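Local coordinates for amidohydrolase 3 domain-containing protein (PDB 3ICJ) that probably hydrolyses carbon-nitrogen bonds other than peptide bonds, as a zinc-binding member of the amidohydrolase family, at residues A[360-365]-A[369-374]; A[266-271]-A[344-349]; A[383-388]-A[421-426]. All blocks are in the same frame, centred on the assembly; numbering follows the deposited sequence. Where two conformers were deposited one is given.

Interaction 1: A[360-365]-A[369-374]; sequences DAFEEA and GRIEHA. With ZN (zinc ion), chain C.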
loop_
_atom_site.group_PDB
_atom_site.type_symbol
_atom_site.label_atom_id
_atom_site.label_comp_id
_atom_site.label_asym_id
_atom_site.label_seq_id
_atom_site.Cartn_x
_atom_site.Cartn_y
_atom_site.Cartn_z
ATOM N N ASP A 360 10.098 18.113 11.282
ATOM C CA ASP A 360 10.548 19.487 11.046
ATOM C C ASP A 360 9.749 20.164 9.948
ATOM O O ASP A 360 9.408 21.337 10.061
ATOM C CB ASP A 360 12.024 19.533 10.625
ATOM C CG ASP A 360 12.990 19.220 11.765
ATOM O OD1 ASP A 360 12.589 19.196 12.948
ATOM O OD2 ASP A 360 14.174 18.996 11.457
ATOM N N ALA A 361 9.493 19.432 8.868
ATOM C CA ALA A 361 8.787 19.988 7.728
ATOM C C ALA A 361 7.331 20.311 8.072
ATOM O O ALA A 361 6.828 21.367 7.674
ATOM C CB ALA A 361 8.867 19.055 6.563
ATOM N N PHE A 362 6.677 19.408 8.814
ATOM C CA PHE A 362 5.291 19.604 9.250
ATOM C C PHE A 362 5.163 20.730 10.270
ATOM O O PHE A 362 4.214 21.517 10.210
ATOM C CB PHE A 362 4.680 18.312 9.824
ATOM C CG PHE A 362 4.482 17.217 8.813
ATOM C CD1 PHE A 362 4.200 17.508 7.484
ATOM C CD2 PHE A 362 4.559 15.880 9.203
ATOM C CE1 PHE A 362 4.016 16.487 6.553
ATOM C CE2 PHE A 362 4.378 14.855 8.281
ATOM C CZ PHE A 362 4.107 15.154 6.956
ATOM N N GLU A 363 6.112 20.791 11.200
ATOM C CA GLU A 363 6.173 21.849 12.196
ATOM C C GLU A 363 6.286 23.224 11.559
ATOM O O GLU A 363 5.533 24.130 11.909
ATOM C CB GLU A 363 7.379 21.663 13.099
ATOM C CG GLU A 363 7.057 21.216 14.489
ATOM C CD GLU A 363 7.929 21.892 15.525
ATOM O OE1 GLU A 363 7.389 22.660 16.347
ATOM O OE2 GLU A 363 9.151 21.662 15.505
ATOM N N GLU A 364 7.233 23.369 10.631
ATOM C CA GLU A 364 7.535 24.665 10.019
ATOM C C GLU A 364 6.367 25.153 9.181
ATOM O O GLU A 364 5.998 26.322 9.244
ATOM C CB GLU A 364 8.809 24.588 9.168
ATOM C CG GLU A 364 9.013 25.785 8.237
ATOM C CD GLU A 364 10.372 25.815 7.582
ATOM O OE1 GLU A 364 11.354 25.363 8.211
ATOM O OE2 GLU A 364 10.451 26.299 6.434
ATOM N N ALA A 365 5.774 24.240 8.418
ATOM C CA ALA A 365 4.633 24.573 7.561
ATOM C C ALA A 365 3.291 24.637 8.317
ATOM O O ALA A 365 2.270 24.964 7.721
ATOM C CB ALA A 365 4.548 23.585 6.398
ATOM N N GLY A 369 0.462 16.508 8.640
ATOM C CA GLY A 369 0.524 15.569 7.534
ATOM C C GLY A 369 0.476 14.149 8.043
ATOM O O GLY A 369 0.150 13.902 9.208
ATOM N N ARG A 370 0.776 13.207 7.156
ATOM C CA ARG A 370 0.924 11.846 7.559
ATOM C C ARG A 370 2.312 11.330 7.213
ATOM O O ARG A 370 2.950 11.797 6.260
ATOM C CB ARG A 370 -0.200 10.920 7.000
ATOM C CG ARG A 370 -0.449 11.027 5.531
ATOM C CD ARG A 370 -1.608 10.127 5.074
ATOM N NE ARG A 370 -1.173 8.732 4.906
ATOM C CZ ARG A 370 -1.948 7.749 4.454
ATOM N NH1 ARG A 370 -3.222 7.980 4.146
ATOM N NH2 ARG A 370 -1.453 6.524 4.327
ATOM N N ILE A 371 2.757 10.347 7.995
ATOM C CA ILE A 371 4.029 9.675 7.764
ATOM C C ILE A 371 3.752 8.205 7.431
ATOM O O ILE A 371 3.013 7.518 8.136
ATOM C CB ILE A 371 5.017 9.827 8.995
ATOM C CG1 ILE A 371 5.497 11.270 9.123
ATOM C CG2 ILE A 371 6.224 8.878 8.875
ATOM C CD1 ILE A 371 6.287 11.534 10.431
ATOM N N GLU A 372 4.320 7.754 6.317
ATOM C CA GLU A 372 4.254 6.368 5.909
ATOM C C GLU A 372 5.460 5.647 6.508
ATOM O O GLU A 372 6.593 6.148 6.424
ATOM C CB GLU A 372 4.327 6.257 4.377
ATOM C CG GLU A 372 3.433 7.260 3.657
ATOM C CD GLU A 372 2.010 7.202 4.181
ATOM O OE1 GLU A 372 1.368 6.147 4.028
ATOM O OE2 GLU A 372 1.545 8.202 4.773
ATOM N N HIS A 373 5.186 4.475 7.079
ATOM C CA HIS A 373 6.149 3.552 7.732
ATOM C C HIS A 373 6.491 3.916 9.171
ATOM O O HIS A 373 6.187 3.135 10.083
ATOM C CB HIS A 373 7.398 3.264 6.878
ATOM C CG HIS A 373 7.077 2.958 5.445
ATOM N ND1 HIS A 373 6.308 1.880 5.071
ATOM C CD2 HIS A 373 7.362 3.627 4.303
ATOM C CE1 HIS A 373 6.155 1.878 3.758
ATOM N NE2 HIS A 373 6.785 2.931 3.270
ATOM N N ALA A 374 7.130 5.079 9.356
ATOM C CA ALA A 374 7.689 5.504 10.651
ATOM C C ALA A 374 8.397 4.338 11.361
ATOM O O ALA A 374 8.150 4.078 12.544
ATOM C CB ALA A 374 6.581 6.108 11.546
HETATM ZN ZN ZN C . 7.447 3.970 1.215
#
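The ring of F362 lies against G369 CA and meets R370 and I371 at its rim. Helix 352-365 here packs on the strand that follows it, in the beta-alpha-beta unit formed by strand 346-349, this helix and strand 370-371. G369 CA sits over one ring face, 3.8 Å from the centroid and 19° off the ring normal, a CH-pi contact. A side chain at G369 would point into the ring. Near the ring plane, F362 CZ approaches R370 O at 3.6 Å, and F362 CE2 touches I371 CG1 at 3.8 Å. F362 CG is anti to its carbonyl carbon (chi1 -67°), which sends the ring out from the helix toward the strand. V347 and I335 also pack on F362. R370 CB points away from the helix, and its guanidinium binds E372 side-on, with R370 NE to E372 OE2 at 2.8 Å and R370 NH2 to E372 OE1 at 2.9 Å. Both carboxylate oxygens are met on their syn side. E372 OE1 also bonds to H101, a ligand of the other zinc, so E372 is a second-shell residue and R370 holds its carboxylate in place. H373 NE2 binds the zinc shared with H348, at 2.4 Å.

Interaction 2: A[266-271]-A[344-349]; sequences FAYLSP and DVAVHA. With ZN (zinc ion), chain C.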
loop_
_atom_site.group_PDB
_atom_site.type_symbol
_atom_site.label_atom_id
_atom_site.label_comp_id
_atom_site.label_asym_id
_atom_site.label_seq_id
_atom_site.Cartn_x
_atom_site.Cartn_y
_atom_site.Cartn_z
ATOM N N PHE A 266 -8.347 6.383 -2.528
ATOM C CA PHE A 266 -7.897 7.707 -2.119
ATOM C C PHE A 266 -6.500 7.913 -2.707
ATOM O O PHE A 266 -5.525 7.351 -2.219
ATOM C CB PHE A 266 -7.920 7.862 -0.590
ATOM C CG PHE A 266 -9.299 7.769 0.006
ATOM C CD1 PHE A 266 -10.037 8.928 0.292
ATOM C CD2 PHE A 266 -9.862 6.528 0.282
ATOM C CE1 PHE A 266 -11.331 8.848 0.843
ATOM C CE2 PHE A 266 -11.164 6.425 0.804
ATOM C CZ PHE A 266 -11.898 7.581 1.099
ATOM N N ALA A 267 -6.426 8.694 -3.779
ATOM C CA ALA A 267 -5.211 8.775 -4.590
ATOM C C ALA A 267 -4.256 9.822 -4.042
ATOM O O ALA A 267 -4.650 10.970 -3.828
ATOM C CB ALA A 267 -5.579 9.079 -6.062
ATOM N N TYR A 268 -3.022 9.411 -3.767
ATOM C CA TYR A 268 -1.978 10.344 -3.324
ATOM C C TYR A 268 -0.992 10.442 -4.480
ATOM O O TYR A 268 -0.233 9.506 -4.744
ATOM C CB TYR A 268 -1.285 9.862 -2.042
ATOM C CG TYR A 268 -2.079 10.164 -0.778
ATOM C CD1 TYR A 268 -3.290 9.523 -0.522
ATOM C CD2 TYR A 268 -1.623 11.096 0.144
ATOM C CE1 TYR A 268 -4.027 9.783 0.630
ATOM C CE2 TYR A 268 -2.360 11.389 1.311
ATOM C CZ TYR A 268 -3.561 10.722 1.541
ATOM O OH TYR A 268 -4.296 10.992 2.659
ATOM N N LEU A 269 -1.030 11.582 -5.162
ATOM C CA LEU A 269 -0.367 11.759 -6.462
ATOM C C LEU A 269 1.123 12.007 -6.318
ATOM O O LEU A 269 1.560 12.562 -5.312
ATOM C CB LEU A 269 -0.990 12.953 -7.211
ATOM C CG LEU A 269 -2.510 13.046 -7.425
ATOM C CD1 LEU A 269 -2.885 14.132 -8.435
ATOM C CD2 LEU A 269 -3.048 11.737 -7.868
ATOM N N SER A 270 1.910 11.606 -7.319
ATOM C CA SER A 270 3.293 12.066 -7.398
ATOM C C SER A 270 3.313 13.595 -7.635
ATOM O O SER A 270 2.406 14.141 -8.305
ATOM C CB SER A 270 4.070 11.309 -8.483
ATOM O OG SER A 270 3.902 11.898 -9.752
ATOM N N PRO A 271 4.328 14.310 -7.055
ATOM C CA PRO A 271 4.411 15.781 -7.114
ATOM C C PRO A 271 4.561 16.386 -8.519
ATOM O O PRO A 271 4.272 17.567 -8.698
ATOM C CB PRO A 271 5.654 16.113 -6.248
ATOM C CG PRO A 271 6.437 14.819 -6.158
ATOM C CD PRO A 271 5.379 13.760 -6.160
ATOM N N ASP A 344 -3.882 16.613 0.989
ATOM C CA ASP A 344 -3.046 15.986 2.024
ATOM C C ASP A 344 -1.595 15.760 1.535
ATOM O O ASP A 344 -1.322 15.684 0.327
ATOM C CB ASP A 344 -3.662 14.626 2.442
ATOM C CG ASP A 344 -3.187 14.146 3.825
ATOM O OD1 ASP A 344 -2.575 14.938 4.593
ATOM O OD2 ASP A 344 -3.458 12.973 4.148
ATOM N N VAL A 345 -0.658 15.645 2.471
ATOM C CA VAL A 345 0.719 15.284 2.127
ATOM C C VAL A 345 1.138 14.067 2.954
ATOM O O VAL A 345 1.051 14.072 4.204
ATOM C CB VAL A 345 1.700 16.484 2.348
ATOM C CG1 VAL A 345 3.144 16.095 2.003
ATOM C CG2 VAL A 345 1.279 17.703 1.532
ATOM N N ALA A 346 1.566 13.021 2.255
ATOM C CA ALA A 346 2.058 11.810 2.885
ATOM C C ALA A 346 3.537 11.701 2.598
ATOM O O ALA A 346 3.964 11.831 1.455
ATOM C CB ALA A 346 1.336 10.596 2.352
ATOM N N VAL A 347 4.312 11.475 3.654
ATOM C CA VAL A 347 5.756 11.496 3.583
ATOM C C VAL A 347 6.327 10.159 4.083
ATOM O O VAL A 347 6.178 9.817 5.249
ATOM C CB VAL A 347 6.302 12.674 4.433
ATOM C CG1 VAL A 347 7.777 12.628 4.547
ATOM C CG2 VAL A 347 5.849 14.027 3.851
ATOM N N HIS A 348 6.969 9.414 3.190
ATOM C CA HIS A 348 7.713 8.181 3.535
ATOM C C HIS A 348 8.946 8.536 4.391
ATOM O O HIS A 348 9.818 9.285 3.965
ATOM C CB HIS A 348 8.094 7.462 2.217
ATOM C CG HIS A 348 9.206 6.451 2.317
ATOM N ND1 HIS A 348 9.076 5.164 1.840
ATOM C CD2 HIS A 348 10.490 6.556 2.748
ATOM C CE1 HIS A 348 10.218 4.515 1.996
ATOM N NE2 HIS A 348 11.088 5.333 2.559
ATOM N N ALA A 349 8.973 8.037 5.623
ATOM C CA ALA A 349 10.134 8.179 6.504
ATOM C C ALA A 349 10.354 6.890 7.279
ATOM O O ALA A 349 9.525 6.496 8.101
ATOM C CB ALA A 349 9.954 9.335 7.453
HETATM ZN ZN ZN C . 7.447 3.970 1.215
#
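Y268 on strand 264-269 faces A346, at the start of strand 346-349, and D344 just before it. The two strands are not neighbours and run at a steep angle to each other. The CA atoms of Y268 and A346 are 7.5 Å apart, and no backbone hydrogen bond joins the two segments. Side chains therefore make the contact. Y268 points toward the other segment, and its CG is anti to the carbonyl carbon (chi1 -80°), which carries the hydroxyl across to D344. Y268 OH donates to D344 OD2 at 2.6 Å and uses the anti lone pair of that oxygen. D344 OD2 lies in the plane of the ring, at its edge, while the ring and carboxylate planes are 63° apart. D344 OD1 makes a salt bridge with R391 and accepts a weak bond from V345 N, so both oxygens of this buried carboxylate have partners. Nearer the root of the ring, Y268 CD2 packs on A346 CB at 3.7 Å. R370 makes a cation-pi contact with the same ring, and M242 of strand 236-244 touches both Y268 and A346. A phenylalanine in place of Y268 would probably keep the packing on A346 but leave D344 OD2 without its hydroxyl donor. Two residues beyond A346, H348 ND1 binds zinc at 2.1 Å, and H348 NE2 bonds to G301 O. The strands thus meet through side chains across the barrel interior, and a zinc-binding histidine near a strand's C-terminal end, as at H348, is characteristic of the (beta/alpha)8 barrel of amidohydrolases.

Interaction 3: A[383-388]-A[421-426]; sequences ERIKEL and KTLSSI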
loop_
_atom_site.group_PDB
_atom_site.type_symbol
_atom_site.label_atom_id
_atom_site.label_comp_id
_atom_site.label_asym_id
_atom_site.label_seq_id
_atom_site.Cartn_x
_atom_site.Cartn_y
_atom_site.Cartn_z
ATOM N N GLU A 383 6.821 12.736 21.856
ATOM C CA GLU A 383 6.139 13.981 22.219
ATOM C C GLU A 383 5.811 14.862 21.020
ATOM O O GLU A 383 4.738 15.450 20.987
ATOM C CB GLU A 383 6.929 14.787 23.264
ATOM C CG GLU A 383 6.724 14.310 24.712
ATOM C CD GLU A 383 5.248 14.127 25.106
ATOM O OE1 GLU A 383 4.435 15.059 24.899
ATOM O OE2 GLU A 383 4.905 13.046 25.636
ATOM N N ARG A 384 6.727 14.943 20.049
ATOM C CA ARG A 384 6.529 15.766 18.853
ATOM C C ARG A 384 5.407 15.214 17.983
ATOM O O ARG A 384 4.638 15.982 17.421
ATOM C CB ARG A 384 7.798 15.834 18.001
ATOM C CG ARG A 384 8.960 16.583 18.617
ATOM C CD ARG A 384 10.082 16.704 17.602
ATOM N NE ARG A 384 9.833 17.780 16.642
ATOM C CZ ARG A 384 10.512 17.945 15.510
ATOM N NH1 ARG A 384 10.241 18.972 14.716
ATOM N NH2 ARG A 384 11.466 17.086 15.171
ATOM N N ILE A 385 5.337 13.886 17.879
ATOM C CA ILE A 385 4.320 13.189 17.084
ATOM C C ILE A 385 2.937 13.396 17.692
ATOM O O ILE A 385 1.993 13.737 16.983
ATOM C CB ILE A 385 4.681 11.678 16.921
ATOM C CG1 ILE A 385 5.925 11.530 16.034
ATOM C CG2 ILE A 385 3.526 10.859 16.317
ATOM C CD1 ILE A 385 6.558 10.146 16.060
ATOM N N LYS A 386 2.842 13.220 19.012
ATOM C CA LYS A 386 1.611 13.464 19.768
ATOM C C LYS A 386 1.123 14.909 19.586
ATOM O O LYS A 386 -0.044 15.119 19.249
ATOM C CB LYS A 386 1.848 13.174 21.261
ATOM C CG LYS A 386 0.614 13.221 22.147
ATOM C CD LYS A 386 1.049 13.002 23.606
ATOM C CE LYS A 386 0.016 13.501 24.607
ATOM N NZ LYS A 386 -1.080 12.516 24.782
ATOM N N GLU A 387 2.032 15.877 19.787
ATOM C CA GLU A 387 1.720 17.320 19.805
ATOM C C GLU A 387 1.314 17.876 18.437
ATOM O O GLU A 387 0.417 18.715 18.348
ATOM C CB GLU A 387 2.893 18.107 20.446
ATOM C CG GLU A 387 3.366 19.410 19.774
ATOM C CD GLU A 387 4.895 19.632 19.914
ATOM O OE1 GLU A 387 5.557 19.941 18.895
ATOM O OE2 GLU A 387 5.445 19.483 21.033
ATOM N N LEU A 388 1.969 17.394 17.381
ATOM C CA LEU A 388 1.659 17.771 16.003
ATOM C C LEU A 388 0.521 16.934 15.400
ATOM O O LEU A 388 0.095 17.212 14.269
ATOM C CB LEU A 388 2.905 17.615 15.123
ATOM C CG LEU A 388 4.111 18.538 15.318
ATOM C CD1 LEU A 388 5.289 18.005 14.505
ATOM C CD2 LEU A 388 3.762 19.996 14.960
ATOM N N LYS A 421 2.054 -0.413 19.236
ATOM C CA LYS A 421 1.259 -0.110 20.424
ATOM C C LYS A 421 1.499 1.338 20.889
ATOM O O LYS A 421 0.547 2.073 21.161
ATOM C CB LYS A 421 1.551 -1.130 21.535
ATOM C CG LYS A 421 0.975 -0.790 22.910
ATOM C CD LYS A 421 -0.539 -0.858 22.898
ATOM C CE LYS A 421 -1.113 -0.794 24.305
ATOM N NZ LYS A 421 -2.462 -0.175 24.270
ATOM N N THR A 422 2.764 1.744 20.940
ATOM C CA THR A 422 3.131 3.084 21.382
ATOM C C THR A 422 2.585 4.151 20.433
ATOM O O THR A 422 1.896 5.072 20.870
ATOM C CB THR A 422 4.651 3.221 21.540
ATOM O OG1 THR A 422 5.090 2.307 22.535
ATOM C CG2 THR A 422 5.057 4.636 21.991
ATOM N N LEU A 423 2.867 4.009 19.139
ATOM C CA LEU A 423 2.355 4.951 18.154
ATOM C C LEU A 423 0.824 5.087 18.133
ATOM O O LEU A 423 0.297 6.200 18.078
ATOM C CB LEU A 423 2.917 4.646 16.754
ATOM C CG LEU A 423 4.437 4.711 16.547
ATOM C CD1 LEU A 423 4.777 4.183 15.158
ATOM C CD2 LEU A 423 5.001 6.116 16.755
ATOM N N SER A 424 0.111 3.968 18.230
ATOM C CA SER A 424 -1.349 4.002 18.236
ATOM C C SER A 424 -1.947 4.644 19.506
ATOM O O SER A 424 -3.050 5.186 19.464
ATOM C CB SER A 424 -1.916 2.603 18.012
ATOM O OG SER A 424 -1.584 1.771 19.107
ATOM N N SER A 425 -1.201 4.631 20.613
ATOM C CA SER A 425 -1.651 5.279 21.843
ATOM C C SER A 425 -1.408 6.804 21.892
ATOM O O SER A 425 -1.988 7.490 22.732
ATOM C CB SER A 425 -1.004 4.607 23.059
ATOM O OG SER A 425 0.366 4.983 23.149
ATOM N N ILE A 426 -0.558 7.338 21.013
ATOM C CA ILE A 426 -0.259 8.788 21.049
ATOM C C ILE A 426 -0.803 9.592 19.861
ATOM O O ILE A 426 -0.839 10.824 19.920
ATOM C CB ILE A 426 1.261 9.102 21.210
ATOM C CG1 ILE A 426 2.039 8.652 19.960
ATOM C CG2 ILE A 426 1.808 8.531 22.552
ATOM C CD1 ILE A 426 3.477 9.129 19.863
HETATM O O HOH W 1 -1.804 13.216 18.700
#
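I426 points toward helix 379-388 and packs against I385 and K386. Its CG1 lies between the backbone N and the carbonyl carbon (chi1 67°), the crowded position, and this carries CD1 over to I385. I426 CD1 meets I385 CG2 at 3.9 Å, with the two side chains crossing obliquely. The other branch of I385 runs deeper: its CD1 comes to 4.4 Å from L423 CD2, a looser contact. I392 of strand 391-394 and V377 touch both I385 and L423, so this side of the contact is buried. The helices belong to the outer layer of the alpha/beta barrel. Their short segments run in roughly the same direction, 32° apart, with a closest axis approach of 9.9 Å. L382, one turn before K386, also packs on I426. On the exposed side K386 lies alongside the end of 421-426. Its CG is anti to the backbone N (chi1 -173°), and the methylene K386 CG rests 3.6 Å from I426 O. Here the aliphatic part of the lysine does the touching, and K386 CB is 4.1 Å from I426 CB. No direct hydrogen bond crosses the contact. A water joins the two backbones instead, donating to K386 O at 2.6 Å and to I426 O at 2.9 Å. Within segment 421-426, S425 OG donates to T422 O at 2.7 Å.

In the fold
Interactions 1 and 2 are wholly buried and share the sheet in which strands 346-349 and 370-371 are neighbours. Backbone bonds between R370 and V347 and between E372 and V347 join them, and each supplies one histidine to the same zinc. Interaction 3 is partly buried and lies farther from the chain's centre, where two helices meet. It does not touch interaction 2. Salt bridges from R384 to D360 and E363 tie its first helix to that of interaction 1. The chemistry follows the place: ring packing against a strand in interaction 1, a buried hydroxyl-carboxylate bond in interaction 2, aliphatic packing and a water bridge in interaction 3.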